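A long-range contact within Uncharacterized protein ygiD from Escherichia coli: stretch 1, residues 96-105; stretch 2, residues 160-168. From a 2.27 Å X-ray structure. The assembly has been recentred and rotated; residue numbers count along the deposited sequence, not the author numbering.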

# COMPACT_ATOMS: atom_id res chain seq x y z
N ALA A 96 24.53 -5.24 -11.70
CA ALA A 96 25.21 -6.52 -12.00
C ALA A 96 24.32 -7.75 -11.72
O ALA A 96 24.18 -8.65 -12.57
CB ALA A 96 26.53 -6.65 -11.23
N LEU A 97 23.73 -7.77 -10.53
CA LEU A 97 22.76 -8.83 -10.20
C LEU A 97 21.55 -8.80 -11.14
O LEU A 97 21.09 -9.86 -11.56
CB LEU A 97 22.33 -8.76 -8.73
CG LEU A 97 21.24 -9.74 -8.28
CD1 LEU A 97 21.50 -11.20 -8.69
CD2 LEU A 97 21.05 -9.62 -6.78
N ALA A 98 21.06 -7.61 -11.49
CA ALA A 98 19.92 -7.51 -12.44
C ALA A 98 20.17 -8.14 -13.79
O ALA A 98 19.30 -8.83 -14.33
CB ALA A 98 19.47 -6.10 -12.61
N GLN A 99 21.37 -7.90 -14.35
CA GLN A 99 21.77 -8.44 -15.65
C GLN A 99 21.96 -9.93 -15.53
O GLN A 99 21.54 -10.70 -16.42
CB GLN A 99 23.09 -7.75 -16.09
CG GLN A 99 23.92 -8.46 -17.17
CD GLN A 99 25.30 -7.76 -17.38
OE1 GLN A 99 25.46 -6.56 -17.10
NE2 GLN A 99 26.29 -8.52 -17.82
N ARG A 100 22.59 -10.34 -14.43
CA ARG A 100 22.76 -11.75 -14.14
C ARG A 100 21.40 -12.49 -13.97
O ARG A 100 21.26 -13.65 -14.37
CB ARG A 100 23.69 -11.92 -12.93
CG ARG A 100 23.82 -13.36 -12.41
CD ARG A 100 24.52 -14.35 -13.35
NE ARG A 100 24.50 -15.71 -12.76
CZ ARG A 100 24.05 -16.81 -13.36
NH1 ARG A 100 23.57 -16.78 -14.61
NH2 ARG A 100 24.09 -17.97 -12.72
N LEU A 101 20.40 -11.80 -13.43
CA LEU A 101 19.02 -12.32 -13.32
C LEU A 101 18.41 -12.46 -14.70
O LEU A 101 17.84 -13.51 -15.02
CB LEU A 101 18.17 -11.39 -12.44
CG LEU A 101 16.99 -11.91 -11.62
CD1 LEU A 101 17.04 -13.41 -11.37
CD2 LEU A 101 17.04 -11.20 -10.31
N VAL A 102 18.56 -11.42 -15.54
CA VAL A 102 18.00 -11.45 -16.89
C VAL A 102 18.59 -12.58 -17.70
O VAL A 102 17.84 -13.30 -18.36
CB VAL A 102 18.08 -10.07 -17.60
CG1 VAL A 102 17.51 -10.11 -19.02
CG2 VAL A 102 17.31 -9.04 -16.78
N GLU A 103 19.92 -12.76 -17.61
CA GLU A 103 20.65 -13.82 -18.35
C GLU A 103 20.28 -15.23 -17.89
O GLU A 103 20.02 -16.12 -18.72
CB GLU A 103 22.18 -13.61 -18.20
CG GLU A 103 22.70 -12.30 -18.86
CD GLU A 103 24.14 -11.89 -18.44
OE1 GLU A 103 24.66 -10.89 -19.04
OE2 GLU A 103 24.75 -12.54 -17.54
N LEU A 104 20.31 -15.43 -16.58
CA LEU A 104 19.88 -16.69 -15.97
C LEU A 104 18.45 -17.12 -16.41
O LEU A 104 18.23 -18.28 -16.76
CB LEU A 104 19.98 -16.60 -14.44
CG LEU A 104 19.38 -17.74 -13.64
CD1 LEU A 104 20.28 -18.97 -13.74
CD2 LEU A 104 19.17 -17.32 -12.18
N LEU A 105 17.52 -16.18 -16.44
CA LEU A 105 16.12 -16.42 -16.83
C LEU A 105 15.85 -16.62 -18.33
O LEU A 105 14.83 -17.23 -18.70
CB LEU A 105 15.23 -15.28 -16.33
CG LEU A 105 15.08 -15.15 -14.82
CD1 LEU A 105 14.29 -13.86 -14.46
CD2 LEU A 105 14.46 -16.45 -14.23
N ALA A 160 17.93 -20.93 -7.87
CA ALA A 160 18.76 -21.72 -6.96
C ALA A 160 20.27 -21.50 -7.21
O ALA A 160 21.03 -21.28 -6.26
CB ALA A 160 18.39 -23.23 -7.05
N ALA A 161 20.69 -21.52 -8.47
CA ALA A 161 22.09 -21.25 -8.80
C ALA A 161 22.64 -19.97 -8.12
O ALA A 161 23.79 -19.94 -7.70
CB ALA A 161 22.30 -21.19 -10.34
N LEU A 162 21.84 -18.93 -8.01
CA LEU A 162 22.34 -17.68 -7.42
C LEU A 162 22.72 -17.80 -5.94
O LEU A 162 23.39 -16.90 -5.39
CB LEU A 162 21.36 -16.55 -7.60
CG LEU A 162 20.97 -16.11 -9.00
CD1 LEU A 162 19.77 -15.21 -8.88
CD2 LEU A 162 22.16 -15.40 -9.69
N ARG A 163 22.31 -18.90 -5.31
CA ARG A 163 22.57 -19.09 -3.89
C ARG A 163 24.05 -19.40 -3.60
O ARG A 163 24.55 -19.08 -2.53
CB ARG A 163 21.63 -20.16 -3.32
CG ARG A 163 20.15 -19.73 -3.30
CD ARG A 163 19.28 -20.85 -2.75
NE ARG A 163 19.70 -21.23 -1.40
CZ ARG A 163 19.60 -22.46 -0.89
NH1 ARG A 163 19.06 -23.46 -1.61
NH2 ARG A 163 20.04 -22.69 0.34
N ASP A 164 24.72 -20.00 -4.59
CA ASP A 164 26.17 -20.24 -4.55
C ASP A 164 27.00 -19.02 -5.05
O ASP A 164 28.23 -19.07 -5.06
CB ASP A 164 26.50 -21.47 -5.39
CG ASP A 164 25.82 -22.74 -4.88
OD1 ASP A 164 25.76 -22.92 -3.65
OD2 ASP A 164 25.37 -23.56 -5.71
N GLU A 165 26.32 -17.95 -5.45
CA GLU A 165 26.99 -16.72 -5.92
C GLU A 165 26.84 -15.56 -4.94
O GLU A 165 26.92 -14.41 -5.35
CB GLU A 165 26.46 -16.31 -7.29
CG GLU A 165 26.73 -17.34 -8.38
CD GLU A 165 25.99 -17.08 -9.67
OE1 GLU A 165 25.62 -15.91 -9.94
OE2 GLU A 165 25.80 -18.05 -10.43
N GLY A 166 26.63 -15.88 -3.66
CA GLY A 166 26.50 -14.87 -2.59
C GLY A 166 25.16 -14.15 -2.49
O GLY A 166 25.06 -13.08 -1.86
N ILE A 167 24.12 -14.74 -3.10
CA ILE A 167 22.84 -14.04 -3.25
C ILE A 167 21.75 -14.69 -2.41
O ILE A 167 21.50 -15.89 -2.52
CB ILE A 167 22.35 -13.90 -4.74
CG1 ILE A 167 23.44 -13.33 -5.68
CG2 ILE A 167 21.00 -13.13 -4.82
CD1 ILE A 167 24.10 -12.04 -5.22
N MSE A 168 21.12 -13.87 -1.58
CA MSE A 168 20.00 -14.29 -0.77
C MSE A 168 18.66 -13.99 -1.45
O MSE A 168 18.38 -12.86 -1.83
CB MSE A 168 20.03 -13.59 0.57
CG MSE A 168 19.00 -14.15 1.54
SE MSE A 168 18.98 -13.19 3.19
CE MSE A 168 18.87 -11.35 2.63

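The most distinctive feature of this contact is a two-pronged salt bridge, in which the guanidinium of R100 meets the carboxylate of E165 side by side. R100 NE donates to E165 OE1 at 3.0 Å with an N-H...O angle of 177°, and R100 NH2 donates to E165 OE2 at 2.9 Å with an angle of 157°. Each carboxylate oxygen thus receives its own N-H group, and OE2 lies at the guanidinium edge, near its plane, where the N-H bonds point. The pairing combines opposite charges with two directed hydrogen bonds, the one from NE almost perfectly straight. It joins a residue in the helix of stretch 1 to one in the irregular segment of stretch 2, 65 positions later in the chain.

R100 contributes more than its charge. Its CA-to-CB bond points toward stretch 2, and with chi1 t, chi2 p and chi3 t the side chain passes L162 on its way to E165. R100 CG lies 3.8 Å from L162 CD2, and R100 NE is 3.9 Å from the same methyl, which sits oblique to the guanidinium; the arginine therefore packs on the leucine with both its aliphatic part and its polar end as it reaches E165. Beyond it, R100 NH2 comes within 4.4 Å of A161 CB, a looser approach made oblique to the guanidinium.

L162 is the apolar centre of the contact. It has the largest area covered by the opposing stretch, 78 Å² of the 335 Å² buried on both sides together, and it touches four helix residues: L97, R100, L101 and L104. These positions follow an i, i+3, i+4, i+7 pattern, so the regular winding of the helix brings them to a common side. The closest of the leucine contacts is L104 CD2 to L162 CG at 3.8 Å, followed by L101 CD1 to L162 CD1 at 4.1 Å and L97 CD1 to L162 CD2 at 4.4 Å. The CA-to-CB bond of L162 points sideways, yet the end of its side chain comes nearer to the helix; L97 and L101 behave likewise. By contrast, L104 directs its CA-to-CB bond toward stretch 2.

L97 extends the apolar packing to the start of the strand. L97 CD2 lies 4.0 Å from I167 CG2; L97 CD1 approaches I167 CG1, at 4.2 Å, as well as L162. I167 points its CA-to-CB bond toward the helix and is buried.

Backbone hydrogen bonds tie stretch 2 together near the contact. I167 N donates to L162 O at 3.2 Å, linking the two apolar residues across the intervening loop, and E165 N makes a weak bond to the same L162 O at 3.1 Å. Between E165 and I167, G166 adopts a positive phi of 78°, a conformation that favours glycine. On the helix, the backbone bond from L104 N to R100 O, at 3.0 Å, belongs to the regular pattern of the helix.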